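PDB 5IDO: terminal uridylyltransferase 1 from Trypanosoma brucei, which adds uridines from UTP to the 3'-hydroxyl of guide RNAs, ribosomal RNAs and some mRNAs during mitochondrial RNA editing. Local coordinates for residues A[170-175]-A[288-293]; A[294-299]-A[466-471]. All coordinates share one frame; numbering follows the deposited sequence.

Interaction 1. Residues A[170-175]-A[288-293]. With UTP (uridine 5'-triphosphate), chain B.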
loop_
_atom_site.group_PDB
_atom_site.type_symbol
_atom_site.label_atom_id
_atom_site.label_comp_id
_atom_site.label_asym_id
_atom_site.label_seq_id
_atom_site.Cartn_x
_atom_site.Cartn_y
_atom_site.Cartn_z
ATOM N N ALA A 170 6.070 0.115 18.785
ATOM C CA ALA A 170 4.888 0.688 18.156
ATOM C C ALA A 170 3.740 -0.303 18.309
ATOM O O ALA A 170 3.947 -1.410 18.806
ATOM C CB ALA A 170 5.149 0.996 16.688
ATOM N N ARG A 171 2.538 0.090 17.895
ATOM C CA ARG A 171 1.396 -0.822 17.929
ATOM C C ARG A 171 1.685 -2.032 17.055
ATOM O O ARG A 171 1.491 -3.177 17.466
ATOM C CB ARG A 171 0.114 -0.130 17.463
ATOM C CG ARG A 171 -0.896 0.111 18.573
ATOM C CD ARG A 171 -2.307 0.287 18.022
ATOM N NE ARG A 171 -2.831 -0.950 17.446
ATOM C CZ ARG A 171 -2.974 -1.172 16.144
ATOM N NH1 ARG A 171 -2.639 -0.234 15.268
ATOM N NH2 ARG A 171 -3.458 -2.332 15.716
ATOM N N VAL A 172 2.149 -1.763 15.843
ATOM C CA VAL A 172 2.657 -2.809 14.973
ATOM C C VAL A 172 4.142 -2.564 14.749
ATOM O O VAL A 172 4.520 -1.689 13.970
ATOM C CB VAL A 172 1.914 -2.855 13.625
ATOM C CG1 VAL A 172 2.504 -3.939 12.734
ATOM C CG2 VAL A 172 0.425 -3.089 13.845
ATOM N N PRO A 173 4.990 -3.314 15.465
ATOM C CA PRO A 173 6.444 -3.199 15.310
ATOM C C PRO A 173 6.881 -3.506 13.885
ATOM O O PRO A 173 6.567 -4.573 13.360
ATOM C CB PRO A 173 6.988 -4.241 16.293
ATOM C CG PRO A 173 5.909 -4.367 17.335
ATOM C CD PRO A 173 4.619 -4.217 16.570
ATOM N N ILE A 174 7.574 -2.561 13.259
ATOM C CA ILE A 174 8.064 -2.750 11.900
ATOM C C ILE A 174 9.488 -2.251 11.748
ATOM O O ILE A 174 10.054 -1.639 12.656
ATOM C CB ILE A 174 7.193 -2.018 10.852
ATOM C CG1 ILE A 174 7.319 -0.499 11.017
ATOM C CG2 ILE A 174 5.743 -2.474 10.926
ATOM C CD1 ILE A 174 6.557 0.302 9.977
ATOM N N ILE A 175 10.059 -2.531 10.584
ATOM C CA ILE A 175 11.316 -1.937 10.172
ATOM C C ILE A 175 11.028 -1.038 8.976
ATOM O O ILE A 175 10.319 -1.439 8.057
ATOM C CB ILE A 175 12.369 -3.008 9.786
ATOM C CG1 ILE A 175 12.651 -3.939 10.967
ATOM C CG2 ILE A 175 13.655 -2.348 9.293
ATOM C CD1 ILE A 175 13.620 -5.046 10.644
ATOM N N SER A 288 6.963 -5.764 8.003
ATOM C CA SER A 288 6.171 -6.177 9.158
ATOM C C SER A 288 6.074 -7.697 9.221
ATOM O O SER A 288 6.538 -8.393 8.320
ATOM C CB SER A 288 4.776 -5.558 9.112
ATOM O OG SER A 288 4.096 -5.945 7.934
ATOM N N PHE A 289 5.459 -8.211 10.279
ATOM C CA PHE A 289 5.455 -9.650 10.510
ATOM C C PHE A 289 4.049 -10.234 10.529
ATOM O O PHE A 289 3.853 -11.388 10.920
ATOM C CB PHE A 289 6.177 -9.975 11.824
ATOM C CG PHE A 289 7.604 -9.502 11.861
ATOM C CD1 PHE A 289 8.620 -10.273 11.314
ATOM C CD2 PHE A 289 7.931 -8.284 12.434
ATOM C CE1 PHE A 289 9.935 -9.840 11.340
ATOM C CE2 PHE A 289 9.246 -7.846 12.464
ATOM C CZ PHE A 289 10.248 -8.627 11.916
ATOM N N ARG A 290 3.072 -9.443 10.097
ATOM C CA ARG A 290 1.684 -9.894 10.111
ATOM C C ARG A 290 1.144 -10.088 8.697
ATOM O O ARG A 290 1.681 -9.536 7.735
ATOM C CB ARG A 290 0.815 -8.908 10.895
ATOM C CG ARG A 290 1.350 -8.617 12.293
ATOM C CD ARG A 290 0.358 -7.830 13.141
ATOM N NE ARG A 290 0.972 -7.325 14.367
ATOM C CZ ARG A 290 0.320 -6.651 15.310
ATOM N NH1 ARG A 290 -0.974 -6.405 15.175
ATOM N NH2 ARG A 290 0.960 -6.226 16.391
ATOM N N ALA A 291 0.085 -10.885 8.575
ATOM C CA ALA A 291 -0.444 -11.273 7.269
ATOM C C ALA A 291 -1.709 -10.508 6.887
ATOM O O ALA A 291 -2.284 -10.749 5.825
ATOM C CB ALA A 291 -0.719 -12.768 7.245
ATOM N N PHE A 292 -2.125 -9.582 7.748
ATOM C CA PHE A 292 -3.383 -8.855 7.584
ATOM C C PHE A 292 -3.478 -8.119 6.248
ATOM O O PHE A 292 -4.555 -8.031 5.653
ATOM C CB PHE A 292 -3.568 -7.857 8.735
ATOM C CG PHE A 292 -2.635 -6.674 8.675
ATOM C CD1 PHE A 292 -1.336 -6.772 9.146
ATOM C CD2 PHE A 292 -3.060 -5.464 8.146
ATOM C CE1 PHE A 292 -0.476 -5.688 9.090
ATOM C CE2 PHE A 292 -2.203 -4.376 8.086
ATOM C CZ PHE A 292 -0.911 -4.489 8.560
ATOM N N GLY A 293 -2.350 -7.590 5.783
ATOM C CA GLY A 293 -2.335 -6.786 4.575
ATOM C C GLY A 293 -2.339 -7.610 3.306
ATOM O O GLY A 293 -2.666 -7.109 2.232
HETATM P PA UTP B . -2.458 2.244 2.469
HETATM O O1A UTP B . -3.749 2.817 3.019
HETATM O O2A UTP B . -1.176 2.441 3.247
HETATM O O3A UTP B . -2.305 2.745 0.942
HETATM O "O5'" UTP B . -2.694 0.669 2.253
HETATM P PB UTP B . -0.897 2.969 0.184
HETATM O O1B UTP B . 0.253 2.408 0.991
HETATM O O2B UTP B . -1.078 2.492 -1.241
HETATM O O3B UTP B . -0.861 4.576 0.101
HETATM P PG UTP B . -0.184 5.547 1.192
HETATM O O1G UTP B . 0.268 4.683 2.342
HETATM O O2G UTP B . -1.343 6.454 1.541
HETATM O O3G UTP B . 0.946 6.210 0.440
HETATM C "C5'" UTP B . -1.559 -0.181 2.134
HETATM C "C4'" UTP B . -1.952 -1.589 2.535
HETATM O "O4'" UTP B . -2.013 -1.679 3.960
HETATM C "C1'" UTP B . -3.094 -2.527 4.352
HETATM C "C2'" UTP B . -3.819 -2.940 3.080
HETATM O "O2'" UTP B . -3.393 -4.255 2.718
HETATM C "C3'" UTP B . -3.338 -1.961 2.034
HETATM O "O3'" UTP B . -3.297 -2.550 0.731
HETATM N N1 UTP B . -4.012 -1.801 5.237
HETATM C C6 UTP B . -3.976 -0.463 5.291
HETATM C C2 UTP B . -4.948 -2.513 6.020
HETATM O O2 UTP B . -4.974 -3.762 5.966
HETATM N N3 UTP B . -5.794 -1.859 6.826
HETATM C C4 UTP B . -5.770 -0.522 6.898
HETATM O O4 UTP B . -6.567 0.073 7.656
HETATM C C5 UTP B . -4.861 0.205 6.131
HETATM O O HOH W 1 4.712 -6.358 12.589
#
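R290 meets V172 because CG of R290 lies anti to its own carbonyl carbon (chi1 -53°) and the chain then runs extended to NE. This carries the guanidinium up beside residues 171-173. V172 puts CG1 anti to its backbone N (chi1 178°), and CG2 then sits over the centre of one guanidinium face. CG2 of V172 is 3.8 Å from NH1 of R290, and CG1 of V172 lies 4.1 Å from NE of R290. The two side chains cross obliquely. At the far end of the guanidinium, NH2 of R290 comes 3.3 Å from the carbonyl O of R171 and also approaches CD of P173. A salt bridge from NE of R290 to E143 holds the group from outside the contact.

Deeper in, CG2 of I174 rests on CB of S288 at 3.7 Å. The CA atoms of I174 and S288 are the nearest pair between the two segments, 4.8 Å apart. A water bridges the two segments nearby: it donates to O of P173 at 2.7 Å and accepts from N of F289 at 3.1 Å. The same O of P173 lies at the edge of the F289 ring, near its plane.

R171 corresponds to an RNA-binding residue, by similarity. Its side chain is poorly ordered. Towards the nucleotide, the F292 ring turns an edge to the uracil, with CD2 of F292 3.4 Å from O2 of UTP.

The contact belongs to the nucleotidyltransferase palm. Strands 174-177 and 285-288 run antiparallel in its mixed sheet, and I175 pairs with L287 through the backbone. I174 also packs on I167 of strand 164-167. Helix 143-156 touches P173, I175 and F289, while helix 292-305 begins at F292, beside UTP.

Interaction 2. Residues A[294-299]-A[466-471]. With UTP (uridine 5'-triphosphate), chain B.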
loop_
_atom_site.group_PDB
_atom_site.type_symbol
_atom_site.label_atom_id
_atom_site.label_comp_id
_atom_site.label_asym_id
_atom_site.label_seq_id
_atom_site.Cartn_x
_atom_site.Cartn_y
_atom_site.Cartn_z
ATOM N N ILE A 294 -1.970 -8.882 3.421
ATOM C CA ILE A 294 -1.906 -9.748 2.250
ATOM C C ILE A 294 -3.295 -10.010 1.683
ATOM O O ILE A 294 -3.535 -9.810 0.489
ATOM C CB ILE A 294 -1.224 -11.096 2.576
ATOM C CG1 ILE A 294 0.192 -10.860 3.107
ATOM C CG2 ILE A 294 -1.164 -11.976 1.342
ATOM C CD1 ILE A 294 0.859 -12.113 3.636
ATOM N N ARG A 295 -4.212 -10.451 2.538
ATOM C CA ARG A 295 -5.559 -10.783 2.088
ATOM C C ARG A 295 -6.277 -9.543 1.561
ATOM O O ARG A 295 -7.011 -9.615 0.575
ATOM C CB ARG A 295 -6.368 -11.422 3.217
ATOM C CG ARG A 295 -7.662 -12.048 2.752
ATOM C CD ARG A 295 -8.471 -12.595 3.912
ATOM N NE ARG A 295 -9.448 -13.583 3.460
ATOM C CZ ARG A 295 -10.360 -14.148 4.246
ATOM N NH1 ARG A 295 -10.431 -13.815 5.527
ATOM N NH2 ARG A 295 -11.208 -15.036 3.746
ATOM N N ASN A 296 -6.044 -8.415 2.232
ATOM C CA ASN A 296 -6.592 -7.111 1.854
ATOM C C ASN A 296 -6.305 -6.712 0.421
ATOM O O ASN A 296 -7.210 -6.395 -0.352
ATOM C CB ASN A 296 -6.025 -6.020 2.762
ATOM C CG ASN A 296 -6.822 -5.839 4.012
ATOM O OD1 ASN A 296 -8.023 -6.103 4.040
ATOM N ND2 ASN A 296 -6.165 -5.376 5.064
ATOM N N SER A 297 -5.020 -6.693 0.099
ATOM C CA SER A 297 -4.550 -6.274 -1.206
ATOM C C SER A 297 -5.065 -7.210 -2.294
ATOM O O SER A 297 -5.391 -6.776 -3.400
ATOM C CB SER A 297 -3.024 -6.221 -1.210
ATOM O OG SER A 297 -2.541 -5.471 -0.104
ATOM N N THR A 298 -5.155 -8.496 -1.971
ATOM C CA THR A 298 -5.608 -9.478 -2.948
ATOM C C THR A 298 -7.074 -9.235 -3.293
ATOM O O THR A 298 -7.473 -9.338 -4.453
ATOM C CB THR A 298 -5.413 -10.920 -2.438
ATOM O OG1 THR A 298 -4.061 -11.085 -1.995
ATOM C CG2 THR A 298 -5.693 -11.928 -3.556
ATOM N N LEU A 299 -7.869 -8.896 -2.282
ATOM C CA LEU A 299 -9.264 -8.542 -2.502
ATOM C C LEU A 299 -9.351 -7.316 -3.404
ATOM O O LEU A 299 -10.099 -7.305 -4.378
ATOM C CB LEU A 299 -9.974 -8.274 -1.174
ATOM C CG LEU A 299 -11.456 -7.903 -1.267
ATOM C CD1 LEU A 299 -12.250 -9.015 -1.938
ATOM C CD2 LEU A 299 -12.025 -7.599 0.109
ATOM N N GLU A 466 -17.119 -0.021 6.266
ATOM C CA GLU A 466 -16.810 -1.270 6.937
ATOM C C GLU A 466 -15.526 -1.882 6.398
ATOM O O GLU A 466 -15.310 -1.938 5.183
ATOM C CB GLU A 466 -17.962 -2.267 6.792
ATOM C CG GLU A 466 -17.692 -3.606 7.473
ATOM C CD GLU A 466 -18.903 -4.518 7.488
ATOM O OE1 GLU A 466 -19.850 -4.273 6.710
ATOM O OE2 GLU A 466 -18.908 -5.479 8.282
ATOM N N ASP A 467 -14.670 -2.334 7.307
ATOM C CA ASP A 467 -13.496 -3.092 6.913
ATOM C C ASP A 467 -13.907 -4.521 6.586
ATOM O O ASP A 467 -14.576 -5.185 7.382
ATOM C CB ASP A 467 -12.435 -3.079 8.007
ATOM C CG ASP A 467 -11.076 -3.483 7.489
ATOM O OD1 ASP A 467 -10.893 -4.677 7.169
ATOM O OD2 ASP A 467 -10.196 -2.609 7.392
ATOM N N PRO A 468 -13.506 -4.995 5.401
ATOM C CA PRO A 468 -13.908 -6.308 4.884
ATOM C C PRO A 468 -13.489 -7.491 5.761
ATOM O O PRO A 468 -14.190 -8.501 5.755
ATOM C CB PRO A 468 -13.207 -6.375 3.519
ATOM C CG PRO A 468 -12.113 -5.358 3.589
ATOM C CD PRO A 468 -12.650 -4.265 4.452
ATOM N N TYR A 469 -12.390 -7.382 6.503
ATOM C CA TYR A 469 -11.910 -8.536 7.265
ATOM C C TYR A 469 -11.747 -8.289 8.764
ATOM O O TYR A 469 -11.722 -9.235 9.553
ATOM C CB TYR A 469 -10.588 -9.030 6.678
ATOM C CG TYR A 469 -10.732 -9.546 5.266
ATOM C CD1 TYR A 469 -11.539 -10.642 4.987
ATOM C CD2 TYR A 469 -10.064 -8.935 4.212
ATOM C CE1 TYR A 469 -11.677 -11.115 3.694
ATOM C CE2 TYR A 469 -10.193 -9.403 2.917
ATOM C CZ TYR A 469 -11.000 -10.490 2.663
ATOM O OH TYR A 469 -11.123 -10.950 1.372
ATOM N N GLU A 470 -11.631 -7.028 9.161
ATOM C CA GLU A 470 -11.658 -6.685 10.575
ATOM C C GLU A 470 -13.098 -6.364 10.951
ATOM O O GLU A 470 -13.679 -5.418 10.425
ATOM C CB GLU A 470 -10.745 -5.494 10.877
ATOM C CG GLU A 470 -9.568 -5.338 9.927
ATOM C CD GLU A 470 -8.455 -6.333 10.183
ATOM O OE1 GLU A 470 -8.519 -7.054 11.202
ATOM O OE2 GLU A 470 -7.511 -6.389 9.364
ATOM N N GLU A 471 -13.686 -7.151 11.848
ATOM C CA GLU A 471 -15.090 -6.942 12.186
ATOM C C GLU A 471 -15.268 -5.793 13.174
ATOM O O GLU A 471 -14.399 -5.535 14.008
ATOM C CB GLU A 471 -15.717 -8.217 12.755
ATOM C CG GLU A 471 -17.240 -8.221 12.661
ATOM C CD GLU A 471 -17.905 -8.982 13.790
ATOM O OE1 GLU A 471 -17.290 -9.932 14.322
ATOM O OE2 GLU A 471 -19.045 -8.622 14.151
HETATM P PA UTP B . -2.458 2.244 2.469
HETATM O O1A UTP B . -3.749 2.817 3.019
HETATM O O2A UTP B . -1.176 2.441 3.247
HETATM O O3A UTP B . -2.305 2.745 0.942
HETATM O "O5'" UTP B . -2.694 0.669 2.253
HETATM P PB UTP B . -0.897 2.969 0.184
HETATM O O1B UTP B . 0.253 2.408 0.991
HETATM O O2B UTP B . -1.078 2.492 -1.241
HETATM O O3B UTP B . -0.861 4.576 0.101
HETATM P PG UTP B . -0.184 5.547 1.192
HETATM O O1G UTP B . 0.268 4.683 2.342
HETATM O O2G UTP B . -1.343 6.454 1.541
HETATM O O3G UTP B . 0.946 6.210 0.440
HETATM C "C5'" UTP B . -1.559 -0.181 2.134
HETATM C "C4'" UTP B . -1.952 -1.589 2.535
HETATM O "O4'" UTP B . -2.013 -1.679 3.960
HETATM C "C1'" UTP B . -3.094 -2.527 4.352
HETATM C "C2'" UTP B . -3.819 -2.940 3.080
HETATM O "O2'" UTP B . -3.393 -4.255 2.718
HETATM C "C3'" UTP B . -3.338 -1.961 2.034
HETATM O "O3'" UTP B . -3.297 -2.550 0.731
HETATM N N1 UTP B . -4.012 -1.801 5.237
HETATM C C6 UTP B . -3.976 -0.463 5.291
HETATM C C2 UTP B . -4.948 -2.513 6.020
HETATM O O2 UTP B . -4.974 -3.762 5.966
HETATM N N3 UTP B . -5.794 -1.859 6.826
HETATM C C4 UTP B . -5.770 -0.522 6.898
HETATM O O4 UTP B . -6.567 0.073 7.656
HETATM C C5 UTP B . -4.861 0.205 6.131
#
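Y469, in the loop assigned as the nucleotide recognition motif, packs on the start of helix 292-305, with R295 flat across its ring. CD of R295 makes a CH-pi contact 3.5 Å from the ring centroid of Y469, 13° off the normal. The R295 guanidinium continues over the rim, its plane only 12° from that of the ring, and NE of R295 lies 3.3 Å from CE1 of Y469. CG of R295 stands anti to the backbone N (chi1 -168°), and the extended chain beyond it spans the face. P468 CB lies over the opposite face, toward the rim. At the ring edge, OD1 of N296 is 3.5 Å from CD2 of Y469. L299 packs beside it, with CD2 of L299 3.8 Å from CB of P468 and close to OH of Y469.

Partners further out fix the polar ends. NE of R295 bonds to the carbonyl O of I361, and OH of Y469 to that of P358. OD1 of N296 reaches Y337 through a weak hydrogen bond. On the same helix, OG of S297 accepts from the ribose O3' of UTP at 3.1 Å.

D467 shapes the loop as an Asx turn. Its OD1 accepts from N of Y469 by the anti lone pair and from N of E470 above the carboxylate plane, each at 3.2 Å.

Interactions 1 and 2 follow one another along helix 292-305. Interaction 1 ends at its first turn, and interaction 2 starts at I294. Their centres are 15 Å apart. They also touch directly, where CB of F292 packs on OE2 of E470 at 4.3 Å. Residues 170-175 and 288-293 tie the helix to the palm sheet through strands 174-177 and 285-288. Residues 466-471 come 167 residues after 294-299 in the chain, in the loop before helix 481-497, and pack against the same helix. Both contacts reach UTP, so one helix links the palm and the nucleotide recognition motif at the bound nucleotide.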